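Local coordinates for protein putative xylanase (Bacteroides fragilis, PDB 2P1G) that probably acts as a hydrolase on glycosyl bonds, though its function is not established, and belongs to an N-acetylmuramoyl-L-alanine amidase-like family, at residues G217-L221 against S222-K226; A195-K199 against G200-L204. All blocks are in the same frame, centred on the assembly; numbering follows the deposited sequence.

Contact 1. Residues G217-L221 against S222-K226; sequences GKTAL and SQMLK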
loop_
_atom_site.group_PDB
_atom_site.type_symbol
_atom_site.label_atom_id
_atom_site.label_comp_id
_atom_site.label_asym_id
_atom_site.label_seq_id
_atom_site.Cartn_x
_atom_site.Cartn_y
_atom_site.Cartn_z
ATOM N N GLY A 217 -3.707 15.521 -0.730
ATOM C CA GLY A 217 -4.314 15.745 -2.047
ATOM C C GLY A 217 -5.290 16.900 -2.006
ATOM O O GLY A 217 -6.001 17.076 -1.008
ATOM N N LYS A 218 -5.287 17.712 -3.065
ATOM C CA LYS A 218 -6.208 18.854 -3.188
ATOM C C LYS A 218 -7.639 18.434 -3.527
ATOM O O LYS A 218 -8.609 19.132 -3.200
ATOM C CB LYS A 218 -5.718 19.830 -4.263
ATOM C CG LYS A 218 -4.384 20.526 -3.941
ATOM C CD LYS A 218 -4.178 21.770 -4.831
ATOM C CE LYS A 218 -3.827 21.399 -6.280
ATOM N NZ LYS A 218 -2.351 21.349 -6.520
ATOM N N THR A 219 -7.769 17.300 -4.201
ATOM C CA THR A 219 -9.071 16.856 -4.655
ATOM C C THR A 219 -9.568 15.749 -3.731
ATOM O O THR A 219 -8.787 14.854 -3.368
ATOM C CB THR A 219 -8.991 16.365 -6.106
ATOM O OG1 THR A 219 -8.176 15.200 -6.162
ATOM C CG2 THR A 219 -8.323 17.424 -6.996
ATOM N N ALA A 220 -10.846 15.818 -3.352
ATOM C CA ALA A 220 -11.461 14.807 -2.497
ATOM C C ALA A 220 -11.232 13.420 -3.097
ATOM O O ALA A 220 -11.212 13.251 -4.323
ATOM C CB ALA A 220 -12.963 15.072 -2.325
ATOM N N LEU A 221 -11.059 12.431 -2.233
ATOM C CA LEU A 221 -10.814 11.058 -2.689
ATOM C C LEU A 221 -11.857 10.564 -3.700
ATOM O O LEU A 221 -11.505 9.932 -4.701
ATOM C CB LEU A 221 -10.722 10.111 -1.489
ATOM C CG LEU A 221 -10.560 8.608 -1.771
ATOM C CD1 LEU A 221 -9.280 8.346 -2.540
ATOM C CD2 LEU A 221 -10.543 7.853 -0.457
ATOM N N SER A 222 -13.136 10.824 -3.435
ATOM C CA SER A 222 -14.197 10.379 -4.332
ATOM C C SER A 222 -13.996 10.906 -5.757
ATOM O O SER A 222 -14.257 10.182 -6.726
ATOM C CB SER A 222 -15.577 10.773 -3.786
ATOM O OG SER A 222 -15.689 12.184 -3.697
ATOM N N GLN A 223 -13.476 12.129 -5.878
ATOM C CA GLN A 223 -13.223 12.722 -7.191
ATOM C C GLN A 223 -11.983 12.107 -7.847
ATOM O O GLN A 223 -11.994 11.858 -9.053
ATOM C CB GLN A 223 -13.093 14.240 -7.113
ATOM C CG GLN A 223 -13.075 14.911 -8.494
ATOM C CD GLN A 223 -13.025 16.419 -8.421
ATOM O OE1 GLN A 223 -13.973 17.070 -7.956
ATOM N NE2 GLN A 223 -11.918 16.997 -8.892
ATOM N N MET A 224 -10.938 11.845 -7.059
ATOM C CA MET A 224 -9.743 11.129 -7.558
ATOM C C MET A 224 -10.162 9.800 -8.200
ATOM O O MET A 224 -9.670 9.427 -9.274
ATOM C CB MET A 224 -8.733 10.836 -6.428
ATOM C CG MET A 224 -8.063 12.039 -5.769
ATOM S SD MET A 224 -6.978 11.581 -4.362
ATOM C CE MET A 224 -6.080 10.204 -5.067
ATOM N N LEU A 225 -11.069 9.086 -7.541
ATOM C CA LEU A 225 -11.538 7.797 -8.024
ATOM C C LEU A 225 -12.415 7.928 -9.253
ATOM O O LEU A 225 -12.224 7.210 -10.243
ATOM C CB LEU A 225 -12.331 7.076 -6.926
ATOM C CG LEU A 225 -11.582 6.684 -5.651
ATOM C CD1 LEU A 225 -12.584 6.261 -4.600
ATOM C CD2 LEU A 225 -10.711 5.477 -5.983
ATOM N N LYS A 226 -13.398 8.824 -9.173
ATOM C CA LYS A 226 -14.359 8.991 -10.262
ATOM C C LYS A 226 -13.696 9.561 -11.524
ATOM O O LYS A 226 -14.174 9.339 -12.634
ATOM C CB LYS A 226 -15.562 9.832 -9.800
ATOM C CG LYS A 226 -16.456 9.074 -8.780
ATOM C CD LYS A 226 -17.599 9.913 -8.191
ATOM C CE LYS A 226 -18.390 9.077 -7.142
ATOM N NZ LYS A 226 -19.643 9.766 -6.590
HETATM O O HOH W 1 -12.698 17.578 -4.844
#
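The first turn of helix 221-226 begins here: Ala220 sits at the N-cap position and its carbonyl accepts the amide of Met224, four residues on. Met224 N donates to Ala220 O over 3.1 Å, fairly straight at 164° and with the donor nearly in line with the carbonyl. The same oxygen also takes a weak, bent bond from Gln223 N, so two amides share one acceptor at the opening of the helix. One step on, Leu225 N reaches Leu221 O at 3.0 Å and the i to i+4 pattern is under way. The amide of Ala220 faces a water: the water accepts from Ala220 N at 3.0 Å and gives a weak hydrogen bond to Gln223 OE1, linking the extended Gln223 side chain back to the N-cap residue. The other end of the Gln223 carboxamide, NE2, lies 4.1 Å from Thr219 CG2, the two side chains crossing at about a right angle. Thr219 has OG1 between its backbone N and carbonyl carbon (chi1 66°), which brings the hydroxyl to 3.2 Å from Met224 CG, a close polar-to-apolar approach and not a hydrogen bond. Met224 is extended at chi2 (176°), and its SD stands 4.4 Å from Leu221 CD1. On the buried side Leu221 CG meets Leu225 CD1 at 4.2 Å, one helical turn later. Leu221 reaches Ile178 and Leu180 of strand 177-182, and Leu225 reaches Leu231 and Ile234 of strand 231-238, so both leucines turn toward the sheet while Gln223 is exposed. It is an amphipathic helix start with alanine at the N-cap position, reached by a short loop from strand 213-216, its leucines spaced i, i+4 and packed on an antiparallel sheet.

Contact 2. Residues A195-K199 against G200-L204; sequences AIYIK and GQLHL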
loop_
_atom_site.group_PDB
_atom_site.type_symbol
_atom_site.label_atom_id
_atom_site.label_comp_id
_atom_site.label_asym_id
_atom_site.label_seq_id
_atom_site.Cartn_x
_atom_site.Cartn_y
_atom_site.Cartn_z
ATOM N N ALA A 195 -6.045 8.234 4.921
ATOM C CA ALA A 195 -7.246 9.078 4.970
ATOM C C ALA A 195 -7.021 10.291 5.861
ATOM O O ALA A 195 -6.435 10.186 6.944
ATOM C CB ALA A 195 -8.435 8.283 5.470
ATOM N N ILE A 196 -7.497 11.434 5.390
ATOM C CA ILE A 196 -7.432 12.665 6.173
ATOM C C ILE A 196 -8.607 13.518 5.767
ATOM O O ILE A 196 -8.835 13.732 4.576
ATOM C CB ILE A 196 -6.075 13.425 6.050
ATOM C CG1 ILE A 196 -6.089 14.685 6.949
ATOM C CG2 ILE A 196 -5.733 13.808 4.606
ATOM C CD1 ILE A 196 -4.753 15.391 7.021
ATOM N N TYR A 197 -9.377 13.955 6.762
ATOM C CA TYR A 197 -10.503 14.832 6.522
ATOM C C TYR A 197 -10.032 16.279 6.601
ATOM O O TYR A 197 -9.388 16.673 7.585
ATOM C CB TYR A 197 -11.622 14.556 7.531
ATOM C CG TYR A 197 -12.427 13.319 7.215
ATOM C CD1 TYR A 197 -13.578 13.396 6.416
ATOM C CD2 TYR A 197 -12.024 12.076 7.677
ATOM C CE1 TYR A 197 -14.336 12.241 6.119
ATOM C CE2 TYR A 197 -12.752 10.936 7.385
ATOM C CZ TYR A 197 -13.878 11.015 6.597
ATOM O OH TYR A 197 -14.585 9.871 6.336
ATOM N N ILE A 198 -10.313 17.025 5.538
ATOM C CA ILE A 198 -9.891 18.420 5.358
ATOM C C ILE A 198 -11.145 19.141 4.882
ATOM O O ILE A 198 -11.738 18.727 3.893
ATOM C CB ILE A 198 -8.807 18.586 4.216
ATOM C CG1 ILE A 198 -7.518 17.802 4.520
ATOM C CG2 ILE A 198 -8.466 20.080 3.972
ATOM C CD1 ILE A 198 -6.833 18.194 5.840
ATOM N N LYS A 199 -11.548 20.203 5.588
ATOM C CA LYS A 199 -12.769 20.956 5.224
ATOM C C LYS A 199 -14.007 20.054 5.096
ATOM O O LYS A 199 -14.882 20.284 4.255
ATOM C CB LYS A 199 -12.549 21.749 3.923
ATOM C CG LYS A 199 -11.491 22.848 4.008
ATOM C CD LYS A 199 -11.108 23.359 2.584
ATOM C CE LYS A 199 -12.167 24.252 1.959
ATOM N NZ LYS A 199 -11.938 24.495 0.481
ATOM N N GLY A 200 -14.087 19.036 5.947
ATOM C CA GLY A 200 -15.227 18.114 5.952
ATOM C C GLY A 200 -15.165 17.053 4.856
ATOM O O GLY A 200 -16.009 16.159 4.799
ATOM N N GLN A 201 -14.192 17.171 3.962
ATOM C CA GLN A 201 -14.063 16.233 2.837
ATOM C C GLN A 201 -13.030 15.164 3.159
ATOM O O GLN A 201 -12.022 15.453 3.809
ATOM C CB GLN A 201 -13.592 16.970 1.600
ATOM C CG GLN A 201 -14.591 17.932 0.969
ATOM C CD GLN A 201 -13.982 18.700 -0.202
ATOM O OE1 GLN A 201 -12.801 19.082 -0.162
ATOM N NE2 GLN A 201 -14.782 18.921 -1.260
ATOM N N LEU A 202 -13.279 13.943 2.697
ATOM C CA LEU A 202 -12.298 12.882 2.801
ATOM C C LEU A 202 -11.253 13.068 1.699
ATOM O O LEU A 202 -11.583 12.976 0.500
ATOM C CB LEU A 202 -12.984 11.504 2.672
ATOM C CG LEU A 202 -12.004 10.309 2.609
ATOM C CD1 LEU A 202 -11.079 10.222 3.839
ATOM C CD2 LEU A 202 -12.782 9.008 2.443
ATOM N N HIS A 203 -10.013 13.349 2.116
ATOM C CA HIS A 203 -8.848 13.473 1.228
ATOM C C HIS A 203 -7.838 12.345 1.477
ATOM O O HIS A 203 -8.006 11.532 2.385
ATOM C CB HIS A 203 -8.165 14.841 1.445
ATOM C CG HIS A 203 -8.961 16.001 0.921
ATOM N ND1 HIS A 203 -8.596 16.705 -0.204
ATOM C CD2 HIS A 203 -10.123 16.554 1.348
ATOM C CE1 HIS A 203 -9.497 17.647 -0.446
ATOM N NE2 HIS A 203 -10.434 17.576 0.482
ATOM N N LEU A 204 -6.795 12.321 0.660
ATOM C CA LEU A 204 -5.748 11.316 0.754
ATOM C C LEU A 204 -4.404 11.976 0.957
ATOM O O LEU A 204 -4.003 12.849 0.179
ATOM C CB LEU A 204 -5.706 10.477 -0.533
ATOM C CG LEU A 204 -4.972 9.140 -0.403
ATOM C CD1 LEU A 204 -5.788 8.128 0.410
ATOM C CD2 LEU A 204 -4.708 8.608 -1.811
#
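Ile196 and His203 form an antiparallel hydrogen-bonded pair, with Ile196 N to His203 O at 3.0 Å and His203 N to Ile196 O at 2.8 Å. Ile198 and Gln201 repeat the pattern, Ile198 N donating to Gln201 O at 2.9 Å, and a type I' turn through Lys199 and Gly200, both with positive phi, closes this hairpin of strands 189-198 and 201-208. Between the two pairs Tyr197 CA-H points at Gln201 O.

Apolar contacts gather on the side of Ala195, Tyr197 and Leu202. Leu202 CD1 rests over one face of the Tyr197 ring, 4.2 Å from its centroid, a CH-pi contact offset toward the rim. The same methyl touches Ala195 CB at 3.7 Å, bridging the two residues. Leu202 chi1 of 173° swings CG away from its own backbone N, and chi2 of 58° turns CD1 over the ring. Tyr197 OH is hydrogen-bonded to Ile172 O, which tethers the far end of the ring.

Gln201 and His203 lie on the opposite face, beside Ile196 and Ile198. His203 NE2 donates to Gln201 OE1 at 2.9 Å, with the oxygen near the ring plane, while ND1 is held by Gly217 O; CD2 packs on Ile198 CB at 3.8 Å. Partners at both nitrogens fix the buried imidazole in rotation, and since both are acceptors, they would suit a protonated ring if the Gln201 amide is oriented as modelled.

How the contacts relate
Contact 2 closes before contact 1 opens, and strand 201-208 joins them: a hydrogen bond probably runs from Leu221 N to Leu202 O (2.8 Å), and the His203 imidazole is shared, lying against the 217-219 backbone. Thus the hairpin is bonded to the loop and to the first residue of helix 221-226. Each contact is partly buried. In 217-226 the leucines face the sheet while Gln223 and Lys226 are exposed; in 195-204 the strand residues Ala195, Ile196 and Leu202 to Leu204 are buried while Lys199 and Gly200 at the turn are exposed. Their chemistry differs: helical i to i+4 bonds, a water bridge and aliphatic packing in contact 1, paired strand amides, a CH-pi contact and a side-chain histidine bond in contact 2.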